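Local coordinates for protein beta-galactosidase (Bacillus circulans subsp. alkalophilus, PDB 3TTY) that hydrolyses terminal non-reducing beta-D-galactose residues from beta-galactosides, as a zinc-containing TIM-barrel glycoside hydrolase with a galactose-binding pocket, at residues S114-P119 / R223-S228; V96-Y101 / G153-D158; Q163-L168 / E196-N201. All blocks are in the same frame, centred on the assembly; numbering follows the deposited sequence.

Contact 1. Residues S114-P119 / R223-S228. With ZN (zinc ion), chain G.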
ATOM      1  N   SER A 114     -14.002  18.856  12.867  1.00 16.90           N
ATOM      2  CA  SER A 114     -14.021  19.337  14.249  1.00 15.93           C
ATOM      3  C   SER A 114     -14.354  18.189  15.206  1.00 17.38           C
ATOM      4  O   SER A 114     -15.193  17.349  14.906  1.00 17.17           O
ATOM      5  CB  SER A 114     -15.025  20.480  14.430  1.00 18.80           C
ATOM      6  OG  SER A 114     -14.642  21.632  13.687  1.00 19.68           O
ATOM      7  N   CYS A 115     -13.691  18.127  16.354  1.00 18.92           N
ATOM      8  CA  CYS A 115     -14.021  17.064  17.295  1.00 15.85           C
ATOM      9  C   CYS A 115     -15.460  17.265  17.758  1.00 17.13           C
ATOM     10  O   CYS A 115     -15.803  18.327  18.275  1.00 15.57           O
ATOM     11  CB  CYS A 115     -13.064  17.045  18.489  1.00 18.14           C
ATOM     12  SG  CYS A 115     -13.733  16.134  19.900  1.00 16.05           S
ATOM     13  N   PRO A 116     -16.310  16.246  17.565  1.00 17.71           N
ATOM     14  CA  PRO A 116     -17.737  16.377  17.878  1.00 17.43           C
ATOM     15  C   PRO A 116     -17.972  16.402  19.386  1.00 16.54           C
ATOM     16  O   PRO A 116     -19.066  16.712  19.834  1.00 20.89           O
ATOM     17  CB  PRO A 116     -18.342  15.115  17.265  1.00 15.19           C
ATOM     18  CG  PRO A 116     -17.246  14.122  17.342  1.00 19.57           C
ATOM     19  CD  PRO A 116     -15.967  14.885  17.122  1.00 16.29           C
ATOM     20  N   ASN A 117     -16.948  16.083  20.163  1.00 16.30           N
ATOM     21  CA  ASN A 117     -17.063  16.147  21.608  1.00 20.19           C
ATOM     22  C   ASN A 117     -16.297  17.322  22.188  1.00 17.86           C
ATOM     23  O   ASN A 117     -15.939  17.319  23.360  1.00 19.74           O
ATOM     24  CB  ASN A 117     -16.620  14.829  22.245  1.00 18.19           C
ATOM     25  CG  ASN A 117     -17.696  13.773  22.163  1.00 20.72           C
ATOM     26  OD1 ASN A 117     -18.816  13.986  22.632  1.00 21.36           O
ATOM     27  ND2 ASN A 117     -17.386  12.646  21.525  1.00 15.38           N
ATOM     28  N   SER A 118     -16.070  18.334  21.355  1.00 19.80           N
ATOM     29  CA  SER A 118     -15.277  19.500  21.736  1.00 14.41           C
ATOM     30  C   SER A 118     -16.112  20.603  22.389  1.00 17.15           C
ATOM     31  O   SER A 118     -17.087  21.079  21.818  1.00 17.50           O
ATOM     32  CB  SER A 118     -14.540  20.046  20.514  1.00 14.72           C
ATOM     33  OG  SER A 118     -14.132  21.385  20.714  1.00 14.08           O
ATOM     34  N   PRO A 119     -15.719  21.024  23.599  1.00 18.96           N
ATOM     35  CA  PRO A 119     -16.478  22.087  24.261  1.00 17.99           C
ATOM     36  C   PRO A 119     -16.397  23.403  23.483  1.00 16.26           C
ATOM     37  O   PRO A 119     -17.364  24.166  23.428  1.00 17.24           O
ATOM     38  CB  PRO A 119     -15.786  22.230  25.630  1.00 17.08           C
ATOM     39  CG  PRO A 119     -14.965  20.991  25.795  1.00 24.46           C
ATOM     40  CD  PRO A 119     -14.600  20.527  24.421  1.00 18.91           C
ATOM     41  N   ARG A 223     -20.905   3.406  16.778  1.00 16.31           N
ATOM     42  CA  ARG A 223     -22.202   3.925  17.220  1.00 17.48           C
ATOM     43  C   ARG A 223     -22.001   5.275  17.910  1.00 17.21           C
ATOM     44  O   ARG A 223     -22.704   6.241  17.633  1.00 16.80           O
ATOM     45  CB  ARG A 223     -22.898   2.964  18.184  1.00 17.06           C
ATOM     46  CG  ARG A 223     -23.218   1.610  17.620  1.00 18.31           C
ATOM     47  CD  ARG A 223     -23.810   0.683  18.679  1.00 15.75           C
ATOM     48  NE  ARG A 223     -24.614  -0.375  18.065  1.00 16.65           N
ATOM     49  CZ  ARG A 223     -24.531  -1.669  18.354  1.00 19.91           C
ATOM     50  NH1 ARG A 223     -23.671  -2.101  19.271  1.00 16.10           N
ATOM     51  NH2 ARG A 223     -25.315  -2.538  17.715  1.00 15.02           N
ATOM     52  N   PHE A 224     -21.024   5.317  18.808  1.00 16.63           N
ATOM     53  CA  PHE A 224     -20.749   6.475  19.649  1.00 14.70           C
ATOM     54  C   PHE A 224     -20.353   7.706  18.834  1.00 15.39           C
ATOM     55  O   PHE A 224     -20.897   8.805  19.018  1.00 15.17           O
ATOM     56  CB  PHE A 224     -19.651   6.097  20.660  1.00 15.46           C
ATOM     57  CG  PHE A 224     -18.997   7.271  21.323  1.00 12.84           C
ATOM     58  CD1 PHE A 224     -19.726   8.117  22.145  1.00 15.20           C
ATOM     59  CD2 PHE A 224     -17.653   7.517  21.139  1.00 12.98           C
ATOM     60  CE1 PHE A 224     -19.123   9.211  22.758  1.00 13.85           C
ATOM     61  CE2 PHE A 224     -17.040   8.607  21.739  1.00 13.15           C
ATOM     62  CZ  PHE A 224     -17.778   9.457  22.553  1.00 14.37           C
ATOM     63  N   GLN A 225     -19.392   7.523  17.933  1.00 17.12           N
ATOM     64  CA  GLN A 225     -18.961   8.591  17.032  1.00 13.44           C
ATOM     65  C   GLN A 225     -20.130   9.119  16.199  1.00 14.42           C
ATOM     66  O   GLN A 225     -20.328  10.323  16.071  1.00 14.35           O
ATOM     67  CB  GLN A 225     -17.830   8.091  16.130  1.00 15.70           C
ATOM     68  CG  GLN A 225     -16.472   8.025  16.845  1.00 12.69           C
ATOM     69  CD  GLN A 225     -15.990   9.397  17.256  1.00 14.61           C
ATOM     70  OE1 GLN A 225     -15.647  10.221  16.410  1.00 17.50           O
ATOM     71  NE2 GLN A 225     -15.979   9.661  18.557  1.00 13.64           N
ATOM     72  N   SER A 226     -20.917   8.203  15.651  1.00 16.43           N
ATOM     73  CA  SER A 226     -22.097   8.582  14.909  1.00 13.06           C
ATOM     74  C   SER A 226     -23.051   9.373  15.818  1.00 18.56           C
ATOM     75  O   SER A 226     -23.468  10.470  15.454  1.00 19.83           O
ATOM     76  CB  SER A 226     -22.758   7.349  14.308  1.00 13.89           C
ATOM     77  OG  SER A 226     -23.860   7.708  13.498  1.00 16.93           O
ATOM     78  N   ASP A 227     -23.359   8.848  17.009  1.00 15.30           N
ATOM     79  CA  ASP A 227     -24.207   9.565  17.964  1.00 16.84           C
ATOM     80  C   ASP A 227     -23.667  10.964  18.301  1.00 17.54           C
ATOM     81  O   ASP A 227     -24.445  11.903  18.402  1.00 19.23           O
ATOM     82  CB  ASP A 227     -24.400   8.781  19.279  1.00 16.05           C
ATOM     83  CG  ASP A 227     -25.277   7.555  19.122  1.00 25.44           C
ATOM     84  OD1 ASP A 227     -25.672   7.238  17.980  1.00 33.86           O
ATOM     85  OD2 ASP A 227     -25.560   6.885  20.147  1.00 29.36           O
ATOM     86  N   SER A 228     -22.349  11.081  18.486  1.00 15.58           N
ATOM     87  CA  SER A 228     -21.715  12.342  18.885  1.00 19.69           C
ATOM     88  C   SER A 228     -21.866  13.427  17.815  1.00 19.24           C
ATOM     89  O   SER A 228     -22.166  14.584  18.117  1.00 19.28           O
ATOM     90  CB  SER A 228     -20.218  12.148  19.173  1.00 16.86           C
ATOM     91  OG  SER A 228     -19.986  11.240  20.231  1.00 22.37           O
TER
HETATM   92 ZN    ZN G 676     -12.689  13.925  19.781  1.00 17.89          ZN

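Contact 2. Residues V96-Y101 / G153-D158. With ZN (zinc ion), chain G.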
ATOM      1  N   VAL A  96     -10.576  21.723  19.536  1.00 16.39           N
ATOM      2  CA  VAL A  96     -11.441  21.701  18.372  1.00 15.21           C
ATOM      3  C   VAL A  96     -10.928  20.700  17.328  1.00 13.69           C
ATOM      4  O   VAL A  96     -11.681  20.208  16.492  1.00 12.53           O
ATOM      5  CB  VAL A  96     -11.566  23.131  17.823  1.00 18.23           C
ATOM      6  CG1 VAL A  96     -11.110  23.226  16.373  1.00 15.09           C
ATOM      7  CG2 VAL A  96     -12.976  23.655  18.053  1.00 17.91           C
ATOM      8  N   LEU A  97      -9.652  20.343  17.439  1.00 14.10           N
ATOM      9  CA  LEU A  97      -8.990  19.513  16.441  1.00 14.90           C
ATOM     10  C   LEU A  97      -9.043  18.023  16.785  1.00 18.51           C
ATOM     11  O   LEU A  97      -8.943  17.630  17.958  1.00 15.62           O
ATOM     12  CB  LEU A  97      -7.540  19.952  16.291  1.00 14.02           C
ATOM     13  CG  LEU A  97      -7.279  21.369  15.779  1.00 15.23           C
ATOM     14  CD1 LEU A  97      -5.832  21.764  16.046  1.00 13.96           C
ATOM     15  CD2 LEU A  97      -7.615  21.510  14.291  1.00 12.60           C
ATOM     16  N   ARG A  98      -9.169  17.191  15.756  1.00 16.50           N
ATOM     17  CA  ARG A  98      -9.289  15.751  15.961  1.00 14.63           C
ATOM     18  C   ARG A  98      -7.942  15.066  16.190  1.00 17.62           C
ATOM     19  O   ARG A  98      -6.880  15.625  15.893  1.00 15.10           O
ATOM     20  CB  ARG A  98     -10.015  15.093  14.784  1.00 18.35           C
ATOM     21  CG  ARG A  98     -11.497  15.379  14.769  1.00 14.02           C
ATOM     22  CD  ARG A  98     -12.202  14.700  13.629  1.00 14.45           C
ATOM     23  NE  ARG A  98     -13.601  15.120  13.572  1.00 16.24           N
ATOM     24  CZ  ARG A  98     -14.437  14.801  12.585  1.00 19.63           C
ATOM     25  NH1 ARG A  98     -14.023  14.058  11.559  1.00 16.20           N
ATOM     26  NH2 ARG A  98     -15.683  15.244  12.611  1.00 17.52           N
ATOM     27  N   VAL A  99      -8.010  13.870  16.763  1.00 13.97           N
ATOM     28  CA  VAL A  99      -6.896  12.950  16.801  1.00 11.54           C
ATOM     29  C   VAL A  99      -7.274  11.795  15.872  1.00 14.51           C
ATOM     30  O   VAL A  99      -8.394  11.262  15.937  1.00 12.43           O
ATOM     31  CB  VAL A  99      -6.618  12.490  18.233  1.00 16.02           C
ATOM     32  CG1 VAL A  99      -5.759  11.232  18.254  1.00 13.86           C
ATOM     33  CG2 VAL A  99      -5.935  13.609  18.985  1.00 13.74           C
ATOM     34  N   ASP A 100      -6.373  11.446  14.959  1.00 13.99           N
ATOM     35  CA  ASP A 100      -6.752  10.494  13.932  1.00 14.80           C
ATOM     36  C   ASP A 100      -6.583   9.033  14.344  1.00 15.08           C
ATOM     37  O   ASP A 100      -6.131   8.710  15.445  1.00 14.48           O
ATOM     38  CB  ASP A 100      -6.059  10.795  12.595  1.00 15.96           C
ATOM     39  CG  ASP A 100      -4.548  10.652  12.663  1.00 21.62           C
ATOM     40  OD1 ASP A 100      -4.052   9.787  13.417  1.00 20.82           O
ATOM     41  OD2 ASP A 100      -3.854  11.411  11.947  1.00 23.32           O
ATOM     42  N   TYR A 101      -6.971   8.162  13.433  1.00 14.98           N
ATOM     43  CA  TYR A 101      -6.903   6.725  13.608  1.00 16.24           C
ATOM     44  C   TYR A 101      -5.480   6.261  13.941  1.00 18.38           C
ATOM     45  O   TYR A 101      -5.297   5.224  14.568  1.00 17.72           O
ATOM     46  CB  TYR A 101      -7.441   6.063  12.335  1.00 15.51           C
ATOM     47  CG  TYR A 101      -7.425   4.550  12.320  1.00 20.52           C
ATOM     48  CD1 TYR A 101      -8.477   3.819  12.856  1.00 18.64           C
ATOM     49  CD2 TYR A 101      -6.367   3.857  11.740  1.00 19.04           C
ATOM     50  CE1 TYR A 101      -8.471   2.431  12.821  1.00 23.66           C
ATOM     51  CE2 TYR A 101      -6.349   2.479  11.704  1.00 21.93           C
ATOM     52  CZ  TYR A 101      -7.400   1.768  12.245  1.00 22.44           C
ATOM     53  OH  TYR A 101      -7.386   0.394  12.192  1.00 20.75           O
ATOM     54  N   GLY A 153     -16.291  11.282   9.451  1.00 17.49           N
ATOM     55  CA  GLY A 153     -14.984  11.003  10.018  1.00 14.75           C
ATOM     56  C   GLY A 153     -15.059  10.718  11.511  1.00 18.77           C
ATOM     57  O   GLY A 153     -15.947  11.207  12.205  1.00 17.66           O
ATOM     58  N   TYR A 154     -14.114   9.930  12.015  1.00 21.72           N
ATOM     59  CA  TYR A 154     -14.079   9.608  13.433  1.00 16.38           C
ATOM     60  C   TYR A 154     -12.956  10.356  14.120  1.00 20.35           C
ATOM     61  O   TYR A 154     -11.983  10.749  13.478  1.00 20.82           O
ATOM     62  CB  TYR A 154     -13.878   8.115  13.645  1.00 15.37           C
ATOM     63  CG  TYR A 154     -15.022   7.286  13.172  1.00 16.38           C
ATOM     64  CD1 TYR A 154     -16.316   7.775  13.203  1.00 15.35           C
ATOM     65  CD2 TYR A 154     -14.815   6.007  12.679  1.00 20.32           C
ATOM     66  CE1 TYR A 154     -17.372   7.011  12.765  1.00 14.90           C
ATOM     67  CE2 TYR A 154     -15.867   5.239  12.233  1.00 18.38           C
ATOM     68  CZ  TYR A 154     -17.144   5.749  12.277  1.00 18.39           C
ATOM     69  OH  TYR A 154     -18.205   4.980  11.834  1.00 18.43           O
ATOM     70  N   CYS A 155     -13.113  10.562  15.426  1.00 16.74           N
ATOM     71  CA  CYS A 155     -12.097  11.185  16.250  1.00 13.20           C
ATOM     72  C   CYS A 155     -11.742  10.229  17.389  1.00 15.99           C
ATOM     73  O   CYS A 155     -12.598   9.482  17.869  1.00 14.75           O
ATOM     74  CB  CYS A 155     -12.607  12.501  16.818  1.00 15.08           C
ATOM     75  SG  CYS A 155     -11.397  13.364  17.865  1.00 16.66           S
ATOM     76  N   TYR A 156     -10.479  10.261  17.811  1.00 17.27           N
ATOM     77  CA  TYR A 156      -9.972   9.368  18.845  1.00 13.21           C
ATOM     78  C   TYR A 156      -9.244  10.143  19.925  1.00 14.46           C
ATOM     79  O   TYR A 156      -8.374   9.592  20.591  1.00 15.59           O
ATOM     80  CB  TYR A 156      -9.040   8.327  18.225  1.00 13.58           C
ATOM     81  CG  TYR A 156      -9.705   7.523  17.122  1.00 14.98           C
ATOM     82  CD1 TYR A 156     -10.409   6.354  17.414  1.00 12.02           C
ATOM     83  CD2 TYR A 156      -9.643   7.940  15.790  1.00 14.22           C
ATOM     84  CE1 TYR A 156     -11.014   5.616  16.420  1.00 11.42           C
ATOM     85  CE2 TYR A 156     -10.247   7.206  14.780  1.00 13.25           C
ATOM     86  CZ  TYR A 156     -10.931   6.048  15.104  1.00 12.09           C
ATOM     87  OH  TYR A 156     -11.539   5.322  14.123  1.00 15.13           O
ATOM     88  N   CYS A 157      -9.604  11.417  20.104  1.00 12.40           N
ATOM     89  CA  CYS A 157      -8.923  12.271  21.086  1.00 15.30           C
ATOM     90  C   CYS A 157      -9.318  11.920  22.532  1.00 18.12           C
ATOM     91  O   CYS A 157     -10.186  11.086  22.780  1.00 16.45           O
ATOM     92  CB  CYS A 157      -9.193  13.764  20.809  1.00 17.68           C
ATOM     93  SG  CYS A 157     -10.821  14.383  21.404  1.00 17.16           S
ATOM     94  N   ASP A 158      -8.675  12.568  23.487  1.00 16.01           N
ATOM     95  CA  ASP A 158      -9.006  12.371  24.894  1.00 20.26           C
ATOM     96  C   ASP A 158     -10.463  12.630  25.278  1.00 19.82           C
ATOM     97  O   ASP A 158     -11.043  11.895  26.078  1.00 18.83           O
ATOM     98  CB  ASP A 158      -8.114  13.243  25.753  1.00 18.76           C
ATOM     99  CG  ASP A 158      -7.242  12.430  26.636  1.00 39.48           C
ATOM    100  OD1 ASP A 158      -6.192  11.960  26.135  1.00 40.66           O
ATOM    101  OD2 ASP A 158      -7.637  12.229  27.812  1.00 44.04           O
TER
HETATM  102 ZN    ZN G 676     -12.689  13.925  19.781  1.00 17.89          ZN
HETATM  103  O   HOH W   1     -11.961  12.423  11.101  1.00 26.12           O

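Contact 3. Residues Q163-L168 / E196-N201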
ATOM      1  N   GLN A 163     -15.652  10.560  26.789  1.00 17.48           N
ATOM      2  CA  GLN A 163     -17.084  10.595  26.550  1.00 18.23           C
ATOM      3  C   GLN A 163     -17.564   9.213  26.089  1.00 16.40           C
ATOM      4  O   GLN A 163     -18.678   8.807  26.399  1.00 19.36           O
ATOM      5  CB  GLN A 163     -17.440  11.720  25.574  1.00 14.76           C
ATOM      6  CG  GLN A 163     -18.924  11.952  25.397  1.00 21.10           C
ATOM      7  CD  GLN A 163     -19.674  12.205  26.713  1.00 27.69           C
ATOM      8  OE1 GLN A 163     -19.130  12.771  27.680  1.00 20.61           O
ATOM      9  NE2 GLN A 163     -20.937  11.791  26.742  1.00 17.45           N
ATOM     10  N   PHE A 164     -16.706   8.477  25.387  1.00 13.68           N
ATOM     11  CA  PHE A 164     -16.976   7.072  25.079  1.00 15.99           C
ATOM     12  C   PHE A 164     -17.363   6.282  26.344  1.00 16.78           C
ATOM     13  O   PHE A 164     -18.294   5.472  26.333  1.00 14.26           O
ATOM     14  CB  PHE A 164     -15.749   6.426  24.426  1.00 14.50           C
ATOM     15  CG  PHE A 164     -15.985   5.021  23.915  1.00 14.43           C
ATOM     16  CD1 PHE A 164     -17.180   4.680  23.280  1.00 15.16           C
ATOM     17  CD2 PHE A 164     -14.996   4.052  24.032  1.00 13.96           C
ATOM     18  CE1 PHE A 164     -17.388   3.386  22.788  1.00 14.32           C
ATOM     19  CE2 PHE A 164     -15.193   2.768  23.539  1.00 13.16           C
ATOM     20  CZ  PHE A 164     -16.386   2.429  22.919  1.00 11.45           C
ATOM     21  N   ARG A 165     -16.641   6.531  27.430  1.00 16.45           N
ATOM     22  CA  ARG A 165     -16.879   5.809  28.675  1.00 17.58           C
ATOM     23  C   ARG A 165     -18.235   6.166  29.258  1.00 18.65           C
ATOM     24  O   ARG A 165     -18.926   5.295  29.784  1.00 16.02           O
ATOM     25  CB  ARG A 165     -15.755   6.069  29.690  1.00 13.64           C
ATOM     26  CG  ARG A 165     -14.403   5.653  29.157  1.00 14.08           C
ATOM     27  CD  ARG A 165     -13.265   6.009  30.095  1.00 18.42           C
ATOM     28  NE  ARG A 165     -11.979   5.604  29.541  1.00 12.06           N
ATOM     29  CZ  ARG A 165     -10.948   6.424  29.371  1.00 18.78           C
ATOM     30  NH1 ARG A 165     -11.055   7.693  29.723  1.00 17.79           N
ATOM     31  NH2 ARG A 165      -9.805   5.971  28.856  1.00 17.87           N
ATOM     32  N   VAL A 166     -18.605   7.443  29.161  1.00 17.91           N
ATOM     33  CA  VAL A 166     -19.897   7.905  29.665  1.00 16.04           C
ATOM     34  C   VAL A 166     -20.985   7.228  28.852  1.00 17.82           C
ATOM     35  O   VAL A 166     -21.976   6.747  29.389  1.00 17.90           O
ATOM     36  CB  VAL A 166     -20.023   9.449  29.551  1.00 20.93           C
ATOM     37  CG1 VAL A 166     -21.428   9.919  29.932  1.00 16.00           C
ATOM     38  CG2 VAL A 166     -18.953  10.153  30.420  1.00 16.39           C
ATOM     39  N   TRP A 167     -20.774   7.174  27.542  1.00 19.64           N
ATOM     40  CA  TRP A 167     -21.735   6.574  26.620  1.00 18.20           C
ATOM     41  C   TRP A 167     -21.923   5.070  26.884  1.00 18.43           C
ATOM     42  O   TRP A 167     -22.992   4.507  26.645  1.00 19.27           O
ATOM     43  CB  TRP A 167     -21.268   6.831  25.187  1.00 17.69           C
ATOM     44  CG  TRP A 167     -22.169   6.323  24.096  1.00 17.09           C
ATOM     45  CD1 TRP A 167     -23.126   7.028  23.425  1.00 16.71           C
ATOM     46  CD2 TRP A 167     -22.171   5.016  23.537  1.00 15.03           C
ATOM     47  NE1 TRP A 167     -23.723   6.236  22.477  1.00 15.62           N
ATOM     48  CE2 TRP A 167     -23.156   4.992  22.526  1.00 17.16           C
ATOM     49  CE3 TRP A 167     -21.428   3.858  23.782  1.00 15.62           C
ATOM     50  CZ2 TRP A 167     -23.425   3.853  21.772  1.00 18.89           C
ATOM     51  CZ3 TRP A 167     -21.703   2.728  23.038  1.00 17.25           C
ATOM     52  CH2 TRP A 167     -22.693   2.732  22.047  1.00 17.15           C
ATOM     53  N   LEU A 168     -20.871   4.426  27.374  1.00 18.11           N
ATOM     54  CA  LEU A 168     -20.929   3.015  27.739  1.00 16.19           C
ATOM     55  C   LEU A 168     -21.623   2.813  29.090  1.00 18.06           C
ATOM     56  O   LEU A 168     -22.321   1.818  29.293  1.00 19.69           O
ATOM     57  CB  LEU A 168     -19.517   2.427  27.759  1.00 14.73           C
ATOM     58  CG  LEU A 168     -18.853   2.379  26.376  1.00 17.03           C
ATOM     59  CD1 LEU A 168     -17.342   2.305  26.477  1.00 14.50           C
ATOM     60  CD2 LEU A 168     -19.402   1.213  25.565  1.00 13.23           C
ATOM     61  N   GLU A 196     -10.287   2.014  32.231  1.00 19.73           N
ATOM     62  CA  GLU A 196      -9.384   1.048  31.615  1.00 15.58           C
ATOM     63  C   GLU A 196      -9.710   0.828  30.130  1.00 19.86           C
ATOM     64  O   GLU A 196      -8.907   0.273  29.375  1.00 16.82           O
ATOM     65  CB  GLU A 196      -9.470  -0.279  32.357  1.00 15.30           C
ATOM     66  CG  GLU A 196      -8.841  -0.246  33.733  1.00 15.84           C
ATOM     67  CD  GLU A 196      -9.303  -1.401  34.600  1.00 19.83           C
ATOM     68  OE1 GLU A 196      -9.901  -2.359  34.054  1.00 14.55           O
ATOM     69  OE2 GLU A 196      -9.072  -1.340  35.831  1.00 18.66           O
ATOM     70  N   ILE A 197     -10.906   1.254  29.737  1.00 16.59           N
ATOM     71  CA  ILE A 197     -11.390   1.153  28.370  1.00 16.65           C
ATOM     72  C   ILE A 197     -10.777   2.263  27.517  1.00 19.56           C
ATOM     73  O   ILE A 197     -10.779   3.430  27.921  1.00 16.93           O
ATOM     74  CB  ILE A 197     -12.925   1.313  28.363  1.00 16.39           C
ATOM     75  CG1 ILE A 197     -13.560   0.208  29.202  1.00 17.78           C
ATOM     76  CG2 ILE A 197     -13.475   1.337  26.942  1.00 18.36           C
ATOM     77  CD1 ILE A 197     -14.998   0.498  29.618  1.00 19.64           C
ATOM     78  N   VAL A 198     -10.236   1.912  26.350  1.00 16.98           N
ATOM     79  CA  VAL A 198      -9.695   2.939  25.466  1.00 13.34           C
ATOM     80  C   VAL A 198     -10.414   2.937  24.115  1.00 17.47           C
ATOM     81  O   VAL A 198     -11.106   1.976  23.770  1.00 14.84           O
ATOM     82  CB  VAL A 198      -8.187   2.797  25.269  1.00 16.65           C
ATOM     83  CG1 VAL A 198      -7.442   3.039  26.598  1.00 14.29           C
ATOM     84  CG2 VAL A 198      -7.850   1.439  24.679  1.00 16.22           C
ATOM     85  N   ALA A 199     -10.284   4.026  23.364  1.00 15.11           N
ATOM     86  CA  ALA A 199     -10.862   4.068  22.025  1.00 12.85           C
ATOM     87  C   ALA A 199     -10.105   3.084  21.152  1.00 13.39           C
ATOM     88  O   ALA A 199      -8.897   2.946  21.290  1.00 13.07           O
ATOM     89  CB  ALA A 199     -10.762   5.468  21.450  1.00 14.02           C
ATOM     90  N   PRO A 200     -10.815   2.391  20.253  1.00 14.87           N
ATOM     91  CA  PRO A 200     -10.169   1.430  19.367  1.00 13.50           C
ATOM     92  C   PRO A 200      -9.635   2.088  18.099  1.00 13.44           C
ATOM     93  O   PRO A 200     -10.404   2.507  17.251  1.00 15.67           O
ATOM     94  CB  PRO A 200     -11.313   0.464  19.016  1.00 15.63           C
ATOM     95  CG  PRO A 200     -12.563   1.319  19.081  1.00 14.54           C
ATOM     96  CD  PRO A 200     -12.280   2.441  20.058  1.00 16.50           C
ATOM     97  N   ASN A 201      -8.318   2.187  17.985  1.00 16.79           N
ATOM     98  CA  ASN A 201      -7.683   2.621  16.744  1.00 17.58           C
ATOM     99  C   ASN A 201      -6.342   1.913  16.618  1.00 14.52           C
ATOM    100  O   ASN A 201      -6.145   0.871  17.227  1.00 13.86           O
ATOM    101  CB  ASN A 201      -7.558   4.154  16.670  1.00 15.28           C
ATOM    102  CG  ASN A 201      -6.677   4.727  17.763  1.00 15.42           C
ATOM    103  OD1 ASN A 201      -6.026   3.994  18.497  1.00 16.34           O
ATOM    104  ND2 ASN A 201      -6.636   6.054  17.856  1.00 16.08           N
TER

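Contact 1. Residues S114-P119 / R223-S228
Pro116 and Asn117 of a type I beta turn, Cys115 to Ser118, meet one side of a helix through Phe224, Gln225 and Ser228. The close part is Asn117. Its chi1 of -79° sets CG anti to the carbonyl carbon, and the amide beyond it meets Phe224 tip to tip, the amide and ring planes only 12° apart; Asn117 ND2 stops 3.4 Å from Phe224 CZ. The same nitrogen donates to Ser228 OG at 3.2 Å, with the acceptor tilted out of the amide plane. Ser228 OG in turn gives its proton to the carbonyl Phe224 O, 2.9 Å away, a turn earlier in the helix, so a short chain of bonds runs from the amide into the helix backbone; the hydroxyl also lies over one face of the Phe224 ring, toward its rim.

The Pro116 side is looser. Pro116 CB comes no nearer than 3.9 Å to Ser228 C, and Pro116 CG lies 4.3 Å from Gln225 OE1, an oxygen whose bond goes to Cys155 N. At the start of the turn, Cys115 SG binds the zinc ion at 2.4 Å together with Cys155, Cys157 and Cys160, which ties this packing to the metal site. The turn precedes helix 119-135, whose N-cap is Ser118, and it is wedged between helix 215-243, met by Pro116, and helix 158-172, where Asn117 touches Cys160 and Gln163.

Contact 2. Residues V96-Y101 / G153-D158
A four-cysteine zinc site forms the heart of this contact, where Val99 and Arg98 of one loop press against Cys155 and Cys157 of another. Cys155 SG and Cys157 SG bind the zinc ion at 2.4 and 2.5 Å; Cys115 and Cys160 complete the shell. The Cys155 sulfur also accepts two backbone N-H groups, a long bond from Val99 N (3.6 Å, nearly straight at 164°) and another from Cys157 N within its own loop. Such N-H donors probably temper the negative charge that thiolates bring to the metal. Val99 also offers its carbonyl: Val99 O accepts from Tyr156 N at 3.0 Å, so the loops are joined by the N-H and C=O of one residue. Val99 CG2 lies against Cys157 CB, 3.7 Å away.

Arg98 flanks the sulfur with its aliphatic part: its chain is extended from CG to NE, and CG is 3.7 Å from Cys155 SG. Beyond, the guanidinium has Gly153 O over one face without a hydrogen bond, while Arg98 NH1 bonds to Gly152 O. A water in the guanidinium plane accepts from Arg98 NH1 and donates to Tyr154 O, bridging the two loops. Gly153 has a positive phi (80°), which favours glycine, and Arg98 NH1 lies 3.5 Å from Gly153 C, on the side where a CB would point.

At the other end Tyr101 and Tyr156 lie side by side, pointing the same way. The Tyr156 ring runs beside the backbone of Asp100 and Tyr101, and Tyr156 OH meets the edge of the Tyr101 ring in its plane, 3.6 Å from Tyr101 CD1.

Contact 3. Residues Q163-L168 / E196-N201
Helical residues Phe164 and Arg165 face the largely extended backbone of Ile197 to Ala199, with CA atoms 7.2 Å apart for Arg165 and Ile197 and 7.5 Å apart for Phe164 and Ala199, a spacing filled by side chains. Arg165 supplies the polar link. Its chain is extended from CG to NE and presents the guanidinium side-on, so that two nitrogens grip a single acceptor: Arg165 NE lies 3.0 Å and Arg165 NH2 2.9 Å from Ile197 O. The oxygen sits at the guanidinium edge, in its plane. NE approaches in the plane of the carbonyl and NH2 nearly in line with its C=O bond (160°), while both hydrogen bonds are bent (N-H...O about 140°), consistent with their sharing one acceptor. This fork fixes the rotation of the guanidinium. Glu161 and Asp195 add long, weak ion pairs to the same group.

Next to this pair of bonds lies an apolar cluster built on the methyl branch of Ile197. Ile197 CG2, anti to the backbone N, touches Phe164 CE2 at 4.1 Å and Leu168 CD1 at 4.0 Å. Leu168 and Ile197 reach toward each other tip to tip, whereas Phe164 and Ile197 cross at about a right angle. Leu168 CD1 also covers the centre of one face of the Phe164 ring, 3.5 Å above it, so the three side chains interlock. Val198 O stands at the edge of the same ring.

Ala199 N is held by Glu161 of helix 158-172, a second polar tie between loop and helix. Trp88 and Phe108 of a second subunit pack on Glu196 and Val198. Helix 158-172 sits among this loop, helix 175-181, whose Leu178 touches Leu168 and Ile197, and helix 215-243, where Tyr221 meets the Phe164 ring edge-to-face.

From the N terminus, the chain leaves barrel strand 75-79 and helix 87-92, then supplies 96-101 and 114-119 in one long loop. Helix 119-135 and strand 142-146 follow, and 153-158 returns to 96-101, closing contact 2. Helix 158-172 and the loop after helix 175-181 then close contact 3, in series with contact 2. Last, helix 215-243 brings 223-228 to 114-119. Contact 1 therefore crosses contact 2 and encloses contact 3 along the chain. Contacts 1 and 2 gather the segments following the third and fourth barrel strands round one zinc ion, joined also by a backbone bond from Cys115 N to Val96 O, and contact 3 extends the arrangement to loop 196-201, with Asp227 to Trp167 linking it to contact 1.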